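Local coordinates for penicillin-binding protein A (Mycobacterium tuberculosis, PDB 3UN7) that probably cross-links peptidoglycan as a penicillin-binding D,D-transpeptidase of the cell wall and takes part in regulating cell length, at residues P128-A132 and V429-N433; G331-Y337 and R355-A361; P423-V427 and V453-L458. All coordinates share one frame; numbering follows the deposited sequence.

Interaction 1. Residues P128-A132 and V429-N433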
loop_
_atom_site.group_PDB
_atom_site.type_symbol
_atom_site.label_atom_id
_atom_site.label_comp_id
_atom_site.label_asym_id
_atom_site.label_seq_id
_atom_site.Cartn_x
_atom_site.Cartn_y
_atom_site.Cartn_z
ATOM N N PRO A 128 -12.303 14.828 -3.126
ATOM C CA PRO A 128 -11.470 13.649 -3.382
ATOM C C PRO A 128 -10.065 13.784 -2.822
ATOM O O PRO A 128 -9.505 14.888 -2.801
ATOM C CB PRO A 128 -11.421 13.566 -4.911
ATOM C CG PRO A 128 -11.684 14.975 -5.378
ATOM C CD PRO A 128 -12.545 15.630 -4.345
ATOM N N CYS A 129 -9.515 12.661 -2.366
ATOM C CA CYS A 129 -8.152 12.602 -1.836
ATOM C C CYS A 129 -7.162 12.133 -2.897
ATOM O O CYS A 129 -7.494 11.291 -3.708
ATOM C CB CYS A 129 -8.080 11.626 -0.658
ATOM S SG CYS A 129 -9.054 12.081 0.792
ATOM N N LYS A 130 -5.944 12.665 -2.862
ATOM C CA LYS A 130 -4.846 12.116 -3.647
ATOM C C LYS A 130 -4.091 11.153 -2.750
ATOM O O LYS A 130 -3.878 11.432 -1.575
ATOM C CB LYS A 130 -3.920 13.223 -4.127
ATOM C CG LYS A 130 -2.814 12.760 -5.084
ATOM C CD LYS A 130 -1.775 13.856 -5.307
ATOM C CE LYS A 130 -2.302 14.973 -6.182
ATOM N NZ LYS A 130 -1.345 16.114 -6.190
ATOM N N GLY A 131 -3.720 9.997 -3.281
ATOM C CA GLY A 131 -2.973 9.016 -2.471
ATOM C C GLY A 131 -3.278 7.597 -2.862
ATOM O O GLY A 131 -3.523 7.311 -4.053
ATOM N N ALA A 132 -3.254 6.700 -1.873
ATOM C CA ALA A 132 -3.415 5.277 -2.121
ATOM C C ALA A 132 -4.000 4.536 -0.931
ATOM O O ALA A 132 -3.910 4.996 0.216
ATOM C CB ALA A 132 -2.081 4.641 -2.561
ATOM N N VAL A 429 -3.243 3.445 4.380
ATOM C CA VAL A 429 -3.873 4.579 3.710
ATOM C C VAL A 429 -2.833 5.663 3.678
ATOM O O VAL A 429 -2.237 6.008 4.715
ATOM C CB VAL A 429 -5.101 5.076 4.480
ATOM C CG1 VAL A 429 -5.721 6.312 3.811
ATOM C CG2 VAL A 429 -6.115 3.965 4.633
ATOM N N LEU A 430 -2.569 6.173 2.484
ATOM C CA LEU A 430 -1.804 7.402 2.363
ATOM C C LEU A 430 -2.672 8.482 1.725
ATOM O O LEU A 430 -3.174 8.297 0.606
ATOM C CB LEU A 430 -0.522 7.187 1.547
ATOM C CG LEU A 430 0.089 8.534 1.141
ATOM C CD1 LEU A 430 0.963 9.129 2.252
ATOM C CD2 LEU A 430 0.833 8.355 -0.147
ATOM N N VAL A 431 -2.867 9.593 2.451
ATOM C CA VAL A 431 -3.526 10.767 1.907
ATOM C C VAL A 431 -2.469 11.844 1.724
ATOM O O VAL A 431 -1.967 12.412 2.708
ATOM C CB VAL A 431 -4.645 11.326 2.837
ATOM C CG1 VAL A 431 -5.246 12.565 2.220
ATOM C CG2 VAL A 431 -5.732 10.272 3.083
ATOM N N GLU A 432 -2.115 12.101 0.469
ATOM C CA GLU A 432 -1.123 13.124 0.151
ATOM C C GLU A 432 -1.629 14.509 0.579
ATOM O O GLU A 432 -2.766 14.889 0.277
ATOM C CB GLU A 432 -0.795 13.103 -1.343
ATOM C CG GLU A 432 -0.129 11.806 -1.790
ATOM C CD GLU A 432 0.493 11.900 -3.167
ATOM O OE1 GLU A 432 1.076 12.952 -3.502
ATOM O OE2 GLU A 432 0.414 10.900 -3.909
ATOM N N ASN A 433 -0.773 15.235 1.295
ATOM C CA ASN A 433 -1.088 16.566 1.829
ATOM C C ASN A 433 -2.321 16.571 2.743
ATOM O O ASN A 433 -2.975 17.591 2.900
ATOM C CB ASN A 433 -1.229 17.590 0.693
ATOM C CG ASN A 433 0.106 17.904 0.017
ATOM O OD1 ASN A 433 0.839 17.003 -0.359
ATOM N ND2 ASN A 433 0.421 19.188 -0.130
#
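Glu432 lies against Lys130 and Gly131 where two antiparallel strands of the five-stranded transpeptidase sheet come together. Its side chain can be followed outward. CB sits 3.5 Å from Lys130 O, the same carbonyl that takes the backbone hydrogen bond from Glu432 N (2.8 Å), whose donor is tilted 27° from the carbonyl plane. CG stands anti to the carbonyl carbon (chi1 -64°), which brings it 4.0 Å from Gly131 CA. Beyond CG the chain runs extended, and CD and OE1 reach the aliphatic part of Lys130, with OE1 3.5 Å from Lys130 CD. OE2 turns to partners elsewhere, a hydrogen bond with Tyr189 OH and a salt bridge with Arg183.

Further along, Ala132 and Leu430 form a hydrogen-bonded pair, each N giving to the other's O, and Gly131 pairs with Val431 without such bonds. Gly131 CA comes within 3.2 Å of Leu430 O in a CA-H...O contact. Away from Glu432, Val431 CG1 packs 4.1 Å from the sulfur of Cys129, which is in a disulfide with Cys125.

Lys130 NZ stays 4.8 Å from Glu432 OE1, so the lysine lends methylene packing with at most a longer-range attraction, while Arg183 probably does more to favour a charged carboxylate.

Interaction 2. Residues G331-Y337 and R355-A361. Unlike the reference sequence in segment 355-361: Arg355 (reference Gly).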
loop_
_atom_site.group_PDB
_atom_site.type_symbol
_atom_site.label_atom_id
_atom_site.label_comp_id
_atom_site.label_asym_id
_atom_site.label_seq_id
_atom_site.Cartn_x
_atom_site.Cartn_y
_atom_site.Cartn_z
ATOM N N GLY A 331 4.742 -11.825 12.971
ATOM C CA GLY A 331 6.145 -11.514 12.601
ATOM C C GLY A 331 6.595 -12.130 11.283
ATOM O O GLY A 331 7.719 -11.906 10.830
ATOM N N ILE A 332 5.717 -12.911 10.664
ATOM C CA ILE A 332 6.012 -13.567 9.383
ATOM C C ILE A 332 5.412 -12.783 8.213
ATOM O O ILE A 332 4.209 -12.507 8.181
ATOM C CB ILE A 332 5.538 -15.045 9.368
ATOM C CG1 ILE A 332 6.345 -15.872 10.376
ATOM C CG2 ILE A 332 5.680 -15.666 7.982
ATOM C CD1 ILE A 332 5.738 -17.265 10.654
ATOM N N THR A 333 6.273 -12.422 7.266
ATOM C CA THR A 333 5.867 -11.737 6.059
ATOM C C THR A 333 5.485 -12.751 4.982
ATOM O O THR A 333 6.303 -13.577 4.570
ATOM C CB THR A 333 6.974 -10.814 5.524
ATOM O OG1 THR A 333 7.493 -10.016 6.596
ATOM C CG2 THR A 333 6.408 -9.871 4.444
ATOM N N MET A 334 4.228 -12.693 4.555
ATOM C CA MET A 334 3.778 -13.481 3.423
ATOM C C MET A 334 4.036 -12.686 2.141
ATOM O O MET A 334 3.860 -11.465 2.109
ATOM C CB MET A 334 2.306 -13.845 3.572
ATOM C CG MET A 334 1.987 -14.621 4.869
ATOM S SD MET A 334 2.824 -16.208 5.001
ATOM C CE MET A 334 1.972 -17.156 3.748
ATOM N N ARG A 335 4.478 -13.386 1.101
ATOM C CA ARG A 335 4.730 -12.772 -0.188
ATOM C C ARG A 335 3.413 -12.243 -0.757
ATOM O O ARG A 335 2.457 -13.014 -0.933
ATOM C CB ARG A 335 5.374 -13.792 -1.136
ATOM C CG ARG A 335 5.633 -13.267 -2.540
ATOM C CD ARG A 335 6.669 -14.132 -3.226
ATOM N NE ARG A 335 7.927 -14.031 -2.490
ATOM C CZ ARG A 335 8.993 -14.814 -2.657
ATOM N NH1 ARG A 335 8.985 -15.806 -3.550
ATOM N NH2 ARG A 335 10.070 -14.598 -1.911
ATOM N N PRO A 336 3.347 -10.927 -1.025
ATOM C CA PRO A 336 2.077 -10.403 -1.517
ATOM C C PRO A 336 1.853 -10.804 -2.966
ATOM O O PRO A 336 2.793 -10.852 -3.775
ATOM C CB PRO A 336 2.212 -8.876 -1.374
ATOM C CG PRO A 336 3.642 -8.605 -1.230
ATOM C CD PRO A 336 4.378 -9.878 -0.882
ATOM N N TYR A 337 0.616 -11.133 -3.281
ATOM C CA TYR A 337 0.303 -11.485 -4.653
ATOM C C TYR A 337 -1.070 -10.984 -5.026
ATOM O O TYR A 337 -1.944 -10.895 -4.160
ATOM C CB TYR A 337 0.429 -12.994 -4.883
ATOM C CG TYR A 337 -0.547 -13.883 -4.131
ATOM C CD1 TYR A 337 -1.671 -14.412 -4.771
ATOM C CD2 TYR A 337 -0.304 -14.264 -2.802
ATOM C CE1 TYR A 337 -2.551 -15.257 -4.109
ATOM C CE2 TYR A 337 -1.187 -15.109 -2.126
ATOM C CZ TYR A 337 -2.308 -15.599 -2.795
ATOM O OH TYR A 337 -3.197 -16.434 -2.168
ATOM N N ARG A 355 0.607 -19.648 -1.451
ATOM C CA ARG A 355 1.153 -18.707 -0.479
ATOM C C ARG A 355 2.573 -19.114 -0.067
ATOM O O ARG A 355 2.895 -20.298 -0.015
ATOM C CB ARG A 355 0.251 -18.625 0.758
ATOM C CG ARG A 355 -1.181 -19.119 0.561
ATOM C CD ARG A 355 -2.039 -18.144 -0.233
ATOM N NE ARG A 355 -3.445 -18.534 -0.453
ATOM C CZ ARG A 355 -4.223 -19.223 0.384
ATOM N NH1 ARG A 355 -5.482 -19.477 0.048
ATOM N NH2 ARG A 355 -3.770 -19.653 1.555
ATOM N N TYR A 356 3.411 -18.121 0.221
ATOM C CA TYR A 356 4.818 -18.343 0.527
ATOM C C TYR A 356 5.256 -17.439 1.680
ATOM O O TYR A 356 5.067 -16.223 1.620
ATOM C CB TYR A 356 5.675 -18.049 -0.710
ATOM C CG TYR A 356 7.164 -18.248 -0.516
ATOM C CD1 TYR A 356 7.705 -19.527 -0.392
ATOM C CD2 TYR A 356 8.031 -17.163 -0.470
ATOM C CE1 TYR A 356 9.082 -19.722 -0.215
ATOM C CE2 TYR A 356 9.408 -17.341 -0.294
ATOM C CZ TYR A 356 9.925 -18.622 -0.169
ATOM O OH TYR A 356 11.283 -18.802 0.014
ATOM N N GLN A 357 5.833 -18.047 2.718
ATOM C CA GLN A 357 6.457 -17.316 3.823
ATOM C C GLN A 357 7.792 -16.759 3.350
ATOM O O GLN A 357 8.770 -17.490 3.192
ATOM C CB GLN A 357 6.705 -18.223 5.020
ATOM C CG GLN A 357 5.470 -18.773 5.677
ATOM C CD GLN A 357 5.786 -19.500 6.978
ATOM O OE1 GLN A 357 6.831 -19.277 7.602
ATOM N NE2 GLN A 357 4.881 -20.367 7.393
ATOM N N GLN A 358 7.811 -15.455 3.126
ATOM C CA GLN A 358 8.958 -14.770 2.555
ATOM C C GLN A 358 10.102 -14.640 3.565
ATOM O O GLN A 358 11.262 -14.925 3.242
ATOM C CB GLN A 358 8.499 -13.393 2.081
ATOM C CG GLN A 358 9.461 -12.645 1.214
ATOM C CD GLN A 358 8.763 -11.529 0.458
ATOM O OE1 GLN A 358 8.308 -10.540 1.049
ATOM N NE2 GLN A 358 8.681 -11.679 -0.859
ATOM N N ARG A 359 9.762 -14.228 4.787
ATOM C CA ARG A 359 10.759 -13.867 5.793
ATOM C C ARG A 359 10.122 -13.713 7.172
ATOM O O ARG A 359 8.977 -13.275 7.280
ATOM C CB ARG A 359 11.414 -12.547 5.374
ATOM C CG ARG A 359 12.523 -12.055 6.280
ATOM C CD ARG A 359 12.996 -10.683 5.821
ATOM N NE ARG A 359 14.457 -10.527 5.902
ATOM C CZ ARG A 359 15.197 -10.615 7.015
ATOM N NH1 ARG A 359 14.650 -10.889 8.207
ATOM N NH2 ARG A 359 16.508 -10.435 6.929
ATOM N N ARG A 360 10.843 -14.090 8.225
ATOM C CA ARG A 360 10.459 -13.675 9.565
ATOM C C ARG A 360 11.155 -12.353 9.885
ATOM O O ARG A 360 12.391 -12.282 9.928
ATOM C CB ARG A 360 10.790 -14.726 10.632
ATOM C CG ARG A 360 10.464 -14.230 12.039
ATOM C CD ARG A 360 10.559 -15.301 13.125
ATOM N NE ARG A 360 9.382 -16.172 13.179
ATOM C CZ ARG A 360 8.177 -15.817 13.634
ATOM N NH1 ARG A 360 7.199 -16.715 13.639
ATOM N NH2 ARG A 360 7.937 -14.583 14.084
ATOM N N ALA A 361 10.353 -11.310 10.105
ATOM C CA ALA A 361 10.885 -9.981 10.378
ATOM C C ALA A 361 11.241 -9.825 11.848
ATOM O O ALA A 361 12.218 -9.166 12.200
ATOM C CB ALA A 361 9.872 -8.926 9.980
HETATM O O HOH W 1 2.085 -15.478 -0.197
#
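Backbone bonds from Gly331 with Ala361 to Arg335 with Tyr356 join the two segments, whose strands 332-334 and 357-360 run antiparallel, axes 4.7 Å apart at 154°. Ala361 N bonds Gly331 O, Thr333 N bonds Arg359 O (2.8 Å), Gln358 N bonds Thr333 O, and Arg335 N gives a nearly straight bond to Tyr356 O (2.9 Å, 173° at the hydrogen). Between Thr333 and Met334 the register slips by one: Gln358 and Arg359 both face Thr333, a classic beta bulge. Past it, a water accepts from Tyr356 N and donates to Arg335 O, a second, indirect link between the residues already joined by Arg335 N and Tyr356 O.

The pair makes a separate two-stranded antiparallel sheet in the transpeptidase domain, away from the probable active-site serine, Ser193, with helix 317-328 packed against Thr333, Pro336 and Gln358.

On the face carrying Ile332, Met334, Gln357 and Arg360, Ile332 CG1 lies over one face of the Arg360 guanidinium, 3.5 Å above its plane and offset toward the rim; Arg360 NH2 bonds the carbonyls of Val362 and Gly330. Met334, folded back at chi2 and chi3, lays SD against Gln357 CG at 3.7 Å and brings CE to Arg355 CB, also at 3.7 Å.

Near the other end, Tyr356 CD2 sits over the centre of the Arg335 guanidinium, 3.3 Å above it, the two planes inclined at 46°. Gln358 meets the edge of that same guanidinium. Thr333 OG1 turns to a hydrogen bond with Thr326 OG1 of helix 317-328.

Interaction 3. Residues P423-V427 and V453-L458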
loop_
_atom_site.group_PDB
_atom_site.type_symbol
_atom_site.label_atom_id
_atom_site.label_comp_id
_atom_site.label_asym_id
_atom_site.label_seq_id
_atom_site.Cartn_x
_atom_site.Cartn_y
_atom_site.Cartn_z
ATOM N N PRO A 423 -6.015 -11.441 13.095
ATOM C CA PRO A 423 -6.230 -10.541 11.954
ATOM C C PRO A 423 -6.631 -11.194 10.629
ATOM O O PRO A 423 -6.149 -12.281 10.290
ATOM C CB PRO A 423 -4.885 -9.823 11.814
ATOM C CG PRO A 423 -4.225 -9.978 13.168
ATOM C CD PRO A 423 -4.645 -11.327 13.629
ATOM N N LYS A 424 -7.501 -10.513 9.888
ATOM C CA LYS A 424 -7.971 -10.997 8.585
ATOM C C LYS A 424 -7.668 -10.002 7.474
ATOM O O LYS A 424 -7.736 -10.329 6.290
ATOM C CB LYS A 424 -9.471 -11.304 8.641
ATOM C CG LYS A 424 -9.751 -12.561 9.440
ATOM C CD LYS A 424 -10.817 -12.325 10.491
ATOM C CE LYS A 424 -10.929 -13.512 11.480
ATOM N NZ LYS A 424 -10.863 -13.059 12.919
ATOM N N VAL A 425 -7.292 -8.796 7.872
ATOM C CA VAL A 425 -7.010 -7.742 6.930
ATOM C C VAL A 425 -5.976 -6.790 7.543
ATOM O O VAL A 425 -5.961 -6.560 8.758
ATOM C CB VAL A 425 -8.321 -7.015 6.499
ATOM C CG1 VAL A 425 -9.061 -6.396 7.718
ATOM C CG2 VAL A 425 -8.086 -5.997 5.378
ATOM N N ALA A 426 -5.105 -6.270 6.698
ATOM C CA ALA A 426 -4.175 -5.219 7.076
ATOM C C ALA A 426 -4.305 -4.139 6.012
ATOM O O ALA A 426 -4.497 -4.463 4.845
ATOM C CB ALA A 426 -2.785 -5.763 7.107
ATOM N N VAL A 427 -4.196 -2.874 6.403
ATOM C CA VAL A 427 -4.399 -1.770 5.468
ATOM C C VAL A 427 -3.315 -0.718 5.606
ATOM O O VAL A 427 -2.691 -0.578 6.665
ATOM C CB VAL A 427 -5.804 -1.088 5.606
ATOM C CG1 VAL A 427 -6.924 -2.106 5.413
ATOM C CG2 VAL A 427 -5.966 -0.354 6.987
ATOM N N VAL A 453 -12.356 0.634 5.109
ATOM C CA VAL A 453 -11.770 -0.452 4.325
ATOM C C VAL A 453 -11.782 -1.747 5.135
ATOM O O VAL A 453 -12.166 -2.810 4.619
ATOM C CB VAL A 453 -10.348 -0.089 3.823
ATOM C CG1 VAL A 453 -9.675 -1.276 3.200
ATOM C CG2 VAL A 453 -10.436 1.033 2.809
ATOM N N ILE A 454 -11.379 -1.647 6.402
ATOM C CA ILE A 454 -11.443 -2.767 7.338
ATOM C C ILE A 454 -12.882 -3.271 7.511
ATOM O O ILE A 454 -13.128 -4.480 7.485
ATOM C CB ILE A 454 -10.818 -2.397 8.710
ATOM C CG1 ILE A 454 -9.317 -2.182 8.541
ATOM C CG2 ILE A 454 -11.109 -3.499 9.744
ATOM C CD1 ILE A 454 -8.616 -1.451 9.707
ATOM N N GLU A 455 -13.822 -2.343 7.668
ATOM C CA GLU A 455 -15.233 -2.702 7.832
ATOM C C GLU A 455 -15.697 -3.522 6.635
ATOM O O GLU A 455 -16.326 -4.565 6.809
ATOM C CB GLU A 455 -16.103 -1.457 8.000
ATOM C CG GLU A 455 -17.584 -1.756 8.297
ATOM C CD GLU A 455 -18.343 -0.531 8.792
ATOM O OE1 GLU A 455 -17.685 0.450 9.238
ATOM O OE2 GLU A 455 -19.600 -0.552 8.751
ATOM N N ALA A 456 -15.356 -3.059 5.432
ATOM C CA ALA A 456 -15.734 -3.743 4.191
ATOM C C ALA A 456 -15.135 -5.143 4.140
ATOM O O ALA A 456 -15.817 -6.111 3.772
ATOM C CB ALA A 456 -15.299 -2.930 2.985
ATOM N N ALA A 457 -13.869 -5.251 4.530
ATOM C CA ALA A 457 -13.168 -6.542 4.598
ATOM C C ALA A 457 -13.803 -7.546 5.557
ATOM O O ALA A 457 -13.808 -8.745 5.290
ATOM C CB ALA A 457 -11.693 -6.323 4.966
ATOM N N LEU A 458 -14.330 -7.057 6.674
ATOM C CA LEU A 458 -14.843 -7.933 7.743
ATOM C C LEU A 458 -16.344 -8.206 7.683
ATOM O O LEU A 458 -16.870 -9.032 8.437
ATOM C CB LEU A 458 -14.465 -7.366 9.118
ATOM C CG LEU A 458 -12.961 -7.220 9.383
ATOM C CD1 LEU A 458 -12.694 -6.684 10.779
ATOM C CD2 LEU A 458 -12.226 -8.547 9.155
#
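The C-terminal helix 446-458 lies along one face of the central antiparallel sheet of the transpeptidase domain, the alpha-on-beta layering of the penicillin-binding protein and beta-lactamase fold, and here its last turns pack on the start of strand 425-431. The helix and strand segments run nearly antiparallel, 161° between their directions, with axes 8.9 Å apart at closest approach. No hydrogen bond spans them; the contact is made by side chains alone.

Val425 and Val427, two residues apart, both turn toward the helix, while Ala426 between them faces the other way. Val425 fits among three helix residues. Its CG2 meets Ala457 CB at 3.6 Å, and the small alanine lets the valine come close to the helix. With chi1 at 59°, CG1 lies between the backbone N and the carbonyl carbon, and from there it touches Ile454 CG2 and Leu458 CD2, each at 4.1 Å.

Val427 works one helical turn earlier. Its CG1 approaches Val453 CG1 at 3.6 Å, the two valines pointing past one another, running opposite ways, and also meets Ile454 CG1 at 3.9 Å. The isoleucine crosses Val427 at about a right angle, and its CD1 reaches the second valine methyl, CG2, at 4.0 Å.

At the strand's entrance Lys424 offers only its CB, 3.9 Å from Leu458 CD2; the rest of its chain leads away and NZ bonds the carbonyl of Ala422. Lys424 and Val425 both face Ala418 on strand 411-418, a classic beta bulge. Helix 111-123 adds Ile113, which touches Val453 and Ala457.

With only aliphatic carbons meeting, cohesion between helix and strand here is dispersive and hydrophobic, and fit depends on shape rather than on bond direction.

How the interactions relate
Interactions 1 and 3 use opposite ends of strand 425-431, their centres 19 Å apart: interaction 3 packs its beginning against helix 446-458, and interaction 1 pairs its end with strand 131-136. The same helix links them, since Ile449 touches Cys129 and Val431. Interaction 1 lies nearer the active site, the side chain of Leu430 being about 11 Å from that of Ser193, probably the acylated nucleophile; the other two are away from it. Interaction 2 belongs to a separate small sheet, with centres 27 Å from interaction 1 and 18 Å from interaction 3, and its nearest atoms stay about 14 and 9 Å from theirs.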